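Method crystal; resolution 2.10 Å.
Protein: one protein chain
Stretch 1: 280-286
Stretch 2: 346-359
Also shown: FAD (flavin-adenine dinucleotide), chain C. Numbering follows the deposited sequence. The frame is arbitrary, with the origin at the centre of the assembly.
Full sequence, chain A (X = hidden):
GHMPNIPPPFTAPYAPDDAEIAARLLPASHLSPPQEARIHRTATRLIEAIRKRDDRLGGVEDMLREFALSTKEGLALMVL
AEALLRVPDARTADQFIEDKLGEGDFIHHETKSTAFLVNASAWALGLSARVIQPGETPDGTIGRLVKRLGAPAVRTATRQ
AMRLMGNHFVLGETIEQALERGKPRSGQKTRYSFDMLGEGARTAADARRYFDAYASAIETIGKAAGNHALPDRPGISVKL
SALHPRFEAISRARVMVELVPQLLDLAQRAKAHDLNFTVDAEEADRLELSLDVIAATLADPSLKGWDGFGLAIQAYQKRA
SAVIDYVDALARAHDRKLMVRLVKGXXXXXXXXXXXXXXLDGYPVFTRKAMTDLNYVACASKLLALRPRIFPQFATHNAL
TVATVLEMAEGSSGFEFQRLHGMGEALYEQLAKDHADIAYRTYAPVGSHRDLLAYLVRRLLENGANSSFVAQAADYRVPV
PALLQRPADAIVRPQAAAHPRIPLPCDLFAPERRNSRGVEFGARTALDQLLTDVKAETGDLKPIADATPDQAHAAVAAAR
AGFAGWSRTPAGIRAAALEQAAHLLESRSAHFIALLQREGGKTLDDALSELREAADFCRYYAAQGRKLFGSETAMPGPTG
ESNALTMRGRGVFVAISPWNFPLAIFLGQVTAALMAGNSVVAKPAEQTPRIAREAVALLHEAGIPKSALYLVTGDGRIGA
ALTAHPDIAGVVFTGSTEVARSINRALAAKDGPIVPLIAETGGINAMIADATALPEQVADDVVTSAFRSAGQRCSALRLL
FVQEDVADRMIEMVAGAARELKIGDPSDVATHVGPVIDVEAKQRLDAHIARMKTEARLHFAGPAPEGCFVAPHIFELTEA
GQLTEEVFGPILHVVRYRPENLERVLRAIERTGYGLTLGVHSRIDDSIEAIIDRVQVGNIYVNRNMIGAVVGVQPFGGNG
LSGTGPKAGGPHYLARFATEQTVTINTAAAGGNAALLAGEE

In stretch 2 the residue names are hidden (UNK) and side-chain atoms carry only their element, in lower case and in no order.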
# COMPACT_ATOMS: atom_id res chain seq x y z
N ASP A 280 44.44 -6.90 -29.37
CA ASP A 280 43.42 -6.58 -28.38
C ASP A 280 42.09 -7.23 -28.75
O ASP A 280 41.85 -7.56 -29.92
CB ASP A 280 43.22 -5.06 -28.28
CG ASP A 280 44.36 -4.36 -27.55
OD1 ASP A 280 45.20 -5.04 -26.91
OD2 ASP A 280 44.42 -3.11 -27.62
N ALA A 281 41.23 -7.42 -27.75
CA ALA A 281 39.89 -7.92 -27.98
C ALA A 281 38.92 -6.74 -27.95
O ALA A 281 39.01 -5.88 -27.08
CB ALA A 281 39.52 -8.94 -26.93
N GLU A 282 38.00 -6.71 -28.91
CA GLU A 282 37.07 -5.59 -29.03
C GLU A 282 35.62 -6.06 -28.83
O GLU A 282 35.36 -6.90 -27.96
CB GLU A 282 37.29 -4.87 -30.37
CG GLU A 282 38.76 -4.43 -30.52
CD GLU A 282 39.05 -3.63 -31.78
OE1 GLU A 282 38.67 -2.43 -31.83
OE2 GLU A 282 39.68 -4.18 -32.70
N GLU A 283 34.68 -5.53 -29.60
CA GLU A 283 33.27 -5.85 -29.37
C GLU A 283 32.96 -7.32 -29.66
O GLU A 283 33.65 -7.97 -30.45
CB GLU A 283 32.35 -4.95 -30.20
CG GLU A 283 32.52 -3.46 -29.94
CD GLU A 283 33.68 -2.84 -30.73
OE1 GLU A 283 34.45 -3.58 -31.37
OE2 GLU A 283 33.80 -1.61 -30.71
N ALA A 284 31.90 -7.82 -29.03
CA ALA A 284 31.51 -9.21 -29.18
C ALA A 284 31.18 -9.59 -30.61
O ALA A 284 31.42 -10.73 -31.03
CB ALA A 284 30.33 -9.54 -28.25
N ASP A 285 30.62 -8.65 -31.38
CA ASP A 285 30.24 -8.97 -32.75
C ASP A 285 31.46 -9.07 -33.68
O ASP A 285 31.34 -9.48 -34.83
CB ASP A 285 29.17 -8.02 -33.30
CG ASP A 285 29.66 -6.59 -33.47
OD1 ASP A 285 30.85 -6.31 -33.22
OD2 ASP A 285 28.83 -5.73 -33.85
N ARG A 286 32.63 -8.73 -33.15
CA ARG A 286 33.87 -8.86 -33.91
C ARG A 286 34.73 -10.05 -33.45
O ARG A 286 35.79 -10.30 -34.02
CB ARG A 286 34.69 -7.56 -33.83
CG ARG A 286 34.10 -6.41 -34.64
CD ARG A 286 34.73 -5.08 -34.25
NE ARG A 286 34.73 -4.11 -35.34
CZ ARG A 286 34.99 -2.81 -35.18
NH1 ARG A 286 35.26 -2.34 -33.97
NH2 ARG A 286 34.97 -1.99 -36.23
N UNK A 346 36.18 -4.44 -21.69
CA UNK A 346 36.06 -2.98 -21.67
C UNK A 346 34.80 -2.39 -22.30
O UNK A 346 34.64 -1.17 -22.33
c UNK A 346 37.29 -2.35 -22.31
N UNK A 347 33.91 -3.24 -22.82
CA UNK A 347 32.78 -2.75 -23.62
C UNK A 347 31.42 -3.20 -23.09
O UNK A 347 30.46 -3.30 -23.86
c UNK A 347 34.39 -1.80 -26.57
c UNK A 347 36.58 -3.44 -26.14
o UNK A 347 37.89 -2.04 -27.55
c UNK A 347 34.25 -2.91 -25.74
c UNK A 347 35.36 -3.73 -25.54
c UNK A 347 36.69 -2.33 -26.96
c UNK A 347 32.92 -3.23 -25.08
c UNK A 347 35.61 -1.50 -27.18
N UNK A 348 31.32 -3.45 -21.78
CA UNK A 348 30.10 -4.05 -21.23
C UNK A 348 28.84 -3.27 -21.56
O UNK A 348 27.88 -3.83 -22.10
c UNK A 348 29.07 -5.01 -19.10
c UNK A 348 25.45 -4.02 -17.24
c UNK A 348 27.45 -3.13 -18.30
c UNK A 348 25.86 -5.31 -17.43
c UNK A 348 27.09 -5.51 -18.06
c UNK A 348 30.23 -4.26 -19.71
n UNK A 348 27.74 -6.67 -18.37
c UNK A 348 28.93 -6.36 -18.99
c UNK A 348 26.23 -2.93 -17.67
c UNK A 348 27.90 -4.44 -18.50
N UNK A 349 28.83 -1.98 -21.26
CA UNK A 349 27.65 -1.16 -21.52
C UNK A 349 27.27 -1.18 -23.00
O UNK A 349 26.09 -1.19 -23.35
c UNK A 349 27.79 0.38 -19.52
o UNK A 349 26.67 0.35 -18.98
c UNK A 349 27.87 0.27 -21.03
o UNK A 349 28.84 0.50 -18.87
N UNK A 350 28.27 -1.22 -23.86
CA UNK A 350 28.03 -1.28 -25.29
C UNK A 350 27.35 -2.59 -25.68
O UNK A 350 26.41 -2.60 -26.47
c UNK A 350 29.10 -1.29 -27.57
o UNK A 350 29.78 0.26 -25.87
c UNK A 350 29.33 -1.07 -26.09
N UNK A 351 27.81 -3.70 -25.11
CA UNK A 351 27.22 -4.99 -25.44
C UNK A 351 25.75 -5.06 -25.01
O UNK A 351 24.92 -5.63 -25.71
o UNK A 351 28.72 -6.48 -27.46
c UNK A 351 29.71 -6.32 -26.70
c UNK A 351 29.48 -6.18 -25.21
o UNK A 351 30.89 -6.26 -27.13
c UNK A 351 28.01 -6.14 -24.81
N UNK A 352 25.43 -4.48 -23.86
CA UNK A 352 24.06 -4.49 -23.38
C UNK A 352 23.18 -3.69 -24.35
O UNK A 352 22.14 -4.17 -24.79
c UNK A 352 24.55 -6.18 -21.00
c UNK A 352 22.45 -3.87 -21.50
c UNK A 352 24.77 -4.68 -20.95
c UNK A 352 23.92 -3.89 -21.95
N UNK A 353 23.62 -2.48 -24.67
CA UNK A 353 22.83 -1.60 -25.53
C UNK A 353 22.62 -2.24 -26.89
O UNK A 353 21.50 -2.29 -27.39
n UNK A 353 23.12 4.56 -27.11
c UNK A 353 23.51 -0.23 -25.68
c UNK A 353 23.29 2.18 -26.36
c UNK A 353 22.69 0.79 -26.47
c UNK A 353 22.46 3.21 -27.14
N UNK A 354 23.70 -2.76 -27.47
CA UNK A 354 23.61 -3.35 -28.80
C UNK A 354 22.63 -4.51 -28.87
O UNK A 354 21.84 -4.62 -29.80
c UNK A 354 24.99 -3.81 -29.28
n UNK A 354 29.48 -3.85 -31.68
n UNK A 354 29.89 -1.62 -32.06
c UNK A 354 27.26 -3.25 -30.11
c UNK A 354 25.89 -2.70 -29.77
n UNK A 354 28.11 -2.26 -30.75
c UNK A 354 29.16 -2.57 -31.50
N UNK A 355 22.71 -5.41 -27.89
CA UNK A 355 21.87 -6.59 -27.91
C UNK A 355 20.40 -6.20 -27.79
O UNK A 355 19.53 -6.81 -28.41
c UNK A 355 22.28 -7.56 -26.80
N UNK A 356 20.12 -5.16 -27.00
CA UNK A 356 18.77 -4.62 -26.89
C UNK A 356 18.30 -3.99 -28.20
O UNK A 356 17.22 -4.30 -28.68
n UNK A 356 18.85 -3.84 -22.01
c UNK A 356 18.92 -4.27 -24.38
c UNK A 356 18.77 -3.31 -23.23
o UNK A 356 18.58 -2.11 -23.42
c UNK A 356 18.67 -3.62 -25.74
N UNK A 357 19.13 -3.12 -28.78
CA UNK A 357 18.80 -2.49 -30.05
C UNK A 357 18.56 -3.53 -31.13
O UNK A 357 17.66 -3.38 -31.96
o UNK A 357 22.31 -0.10 -30.52
o UNK A 357 21.32 1.75 -29.89
c UNK A 357 21.33 0.51 -30.05
c UNK A 357 19.93 -1.55 -30.49
c UNK A 357 20.09 -0.29 -29.66
N UNK A 358 19.38 -4.57 -31.13
CA UNK A 358 19.37 -5.57 -32.19
C UNK A 358 18.37 -6.69 -31.94
O UNK A 358 18.26 -7.62 -32.73
n UNK A 358 26.17 -3.51 -33.59
c UNK A 358 25.43 -4.57 -33.30
n UNK A 358 24.11 -4.44 -33.13
n UNK A 358 26.00 -5.76 -33.18
c UNK A 358 21.75 -5.14 -33.00
c UNK A 358 23.21 -5.54 -32.81
c UNK A 358 20.77 -6.15 -32.39
N UNK A 359 17.64 -6.59 -30.83
CA UNK A 359 16.63 -7.57 -30.48
C UNK A 359 17.17 -8.99 -30.48
O UNK A 359 16.56 -9.89 -31.05
PA FAD C . 37.08 -4.88 -11.71
O1A FAD C . 36.50 -3.57 -10.91
O2A FAD C . 37.30 -6.03 -10.83
O5B FAD C . 35.99 -5.31 -12.85
C5B FAD C . 35.54 -4.32 -13.73
C4B FAD C . 34.78 -4.97 -14.89
O4B FAD C . 33.83 -6.14 -14.60
C3B FAD C . 34.49 -4.42 -16.14
O3B FAD C . 35.51 -3.72 -16.83
C2B FAD C . 33.66 -5.47 -16.83
O2B FAD C . 34.30 -6.27 -17.80
C1B FAD C . 32.98 -6.21 -15.73
N9A FAD C . 31.67 -5.77 -15.31
C8A FAD C . 31.32 -4.56 -14.72
N7A FAD C . 29.97 -4.60 -14.45
C5A FAD C . 29.49 -5.86 -14.88
C6A FAD C . 28.13 -6.49 -14.85
N6A FAD C . 26.99 -5.76 -14.31
N1A FAD C . 27.95 -7.71 -15.31
C2A FAD C . 29.03 -8.44 -15.83
N3A FAD C . 30.34 -7.83 -15.86
C4A FAD C . 30.53 -6.56 -15.38
N1 FAD C . 39.40 -5.25 -22.26
C2 FAD C . 38.93 -5.61 -23.50
O2 FAD C . 37.58 -5.74 -23.71
N3 FAD C . 39.86 -5.81 -24.59
C4 FAD C . 41.20 -5.63 -24.39
O4 FAD C . 42.10 -5.89 -25.42
C4X FAD C . 41.69 -5.26 -23.09
N5 FAD C . 43.15 -5.08 -22.85
C5X FAD C . 43.62 -4.70 -21.57
C6 FAD C . 45.06 -4.51 -21.34
C7 FAD C . 45.52 -4.14 -20.05
C7M FAD C . 47.01 -3.93 -19.84
C8 FAD C . 44.56 -3.95 -18.94
C8M FAD C . 45.03 -3.54 -17.54
C9 FAD C . 43.18 -4.13 -19.16
C9A FAD C . 42.69 -4.51 -20.50
N10 FAD C . 41.26 -4.69 -20.74
C10 FAD C . 40.80 -5.08 -22.06
C1' FAD C . 40.26 -4.68 -19.63
C2' FAD C . 39.58 -3.31 -19.34
O2' FAD C . 40.31 -2.26 -19.96
C3' FAD C . 39.44 -3.14 -17.82
O3' FAD C . 40.69 -2.76 -17.26
C4' FAD C . 38.93 -4.43 -17.09
O4' FAD C . 37.84 -5.08 -17.65
C5' FAD C . 38.76 -4.22 -15.57
O5' FAD C . 38.85 -5.42 -14.82
P FAD C . 39.45 -5.33 -13.28
O1P FAD C . 39.59 -6.87 -12.65
O2P FAD C . 40.73 -4.62 -13.29
O3P FAD C . 38.43 -4.36 -12.44
O HOH W 1 33.30 -7.23 -26.01
O HOH W 2 37.82 -0.67 -29.82
O HOH W 3 28.99 -6.51 -30.29
O HOH W 4 31.61 -3.62 -33.77

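Position 346 carries a single side-chain carbon, which makes no contact with stretch 1; it is Ala 346, whose backbone N donates to FAD O2 (2.8 Å). At 347 one carbon leads to a six-carbon ring bearing an oxygen, and the backbone of residues 282 and 283 lies over one ring face. This is Tyr 347, the N-cap of the helix; its CE1 lies 3.6 Å from Glu 282 CA, and its OH is 2.7 Å from water 2, which donates to Glu 282 OE1.

Position 348 has fused five- and six-membered rings of eight carbons and one nitrogen, out of reach of stretch 1 but with the FAD adenine atom C6A over one face: Trp 348. At 349 two carbons, the second with two oxygens, make Asp 349, also remote. At 350 one carbon carries an oxygen and a methyl carbon, identifying Thr 350, which points toward stretch 1 without making close contact.

Position 351 shows three carbons, the last with two oxygens, one of them 2.7 Å from Ala 284 N. This is Glu 351, and its OE1 accepts a hydrogen bond from that backbone N and another from water 1, which also donates to Glu 282 O.

At 352 four side-chain carbons fork at the first, one arm two carbons long: Ile 352. At 353 four carbons in a row end in a nitrogen: Lys 353. Neither reaches stretch 1.

At 354, three carbons, a nitrogen and a carbon bearing two more nitrogens form a guanidinium with Glu 283 CG over one face. It is Arg 354, whose NH2 makes a salt bridge with Asp 285 OD2 (2.9 Å).

Position 355, with one carbon, is Ala 355. At 356 three carbons end in one oxygen and one nitrogen, which is Gln 356; at 357 the third carbon carries two oxygens, which is Glu 357. All three are out of reach of stretch 1. At 358 three carbons and a nitrogen carry a second guanidinium, which has Asp 285 OD2 at its edge, near its plane: Arg 358, whose NH1 donates to Asp 285 OD2 at 2.9 Å. Position 359 has no side chain and a phi of 53°, which favours glycine; Gly 359 closes the helix in a Schellman motif.

The contact buries 399 Å² and runs along one side of the helix. Tyr 347 packs against the backbone, Glu 351 holds an amide, and two arginines one turn apart share Asp 285 OD2, each in a salt bridge with it. Water 3 adds a link, accepting from Asp 285 N and Arg 354 NH2 while donating to Glu 351 OE2.

Stretch 2, residues 346-359: AYWDTEIKRAQERG
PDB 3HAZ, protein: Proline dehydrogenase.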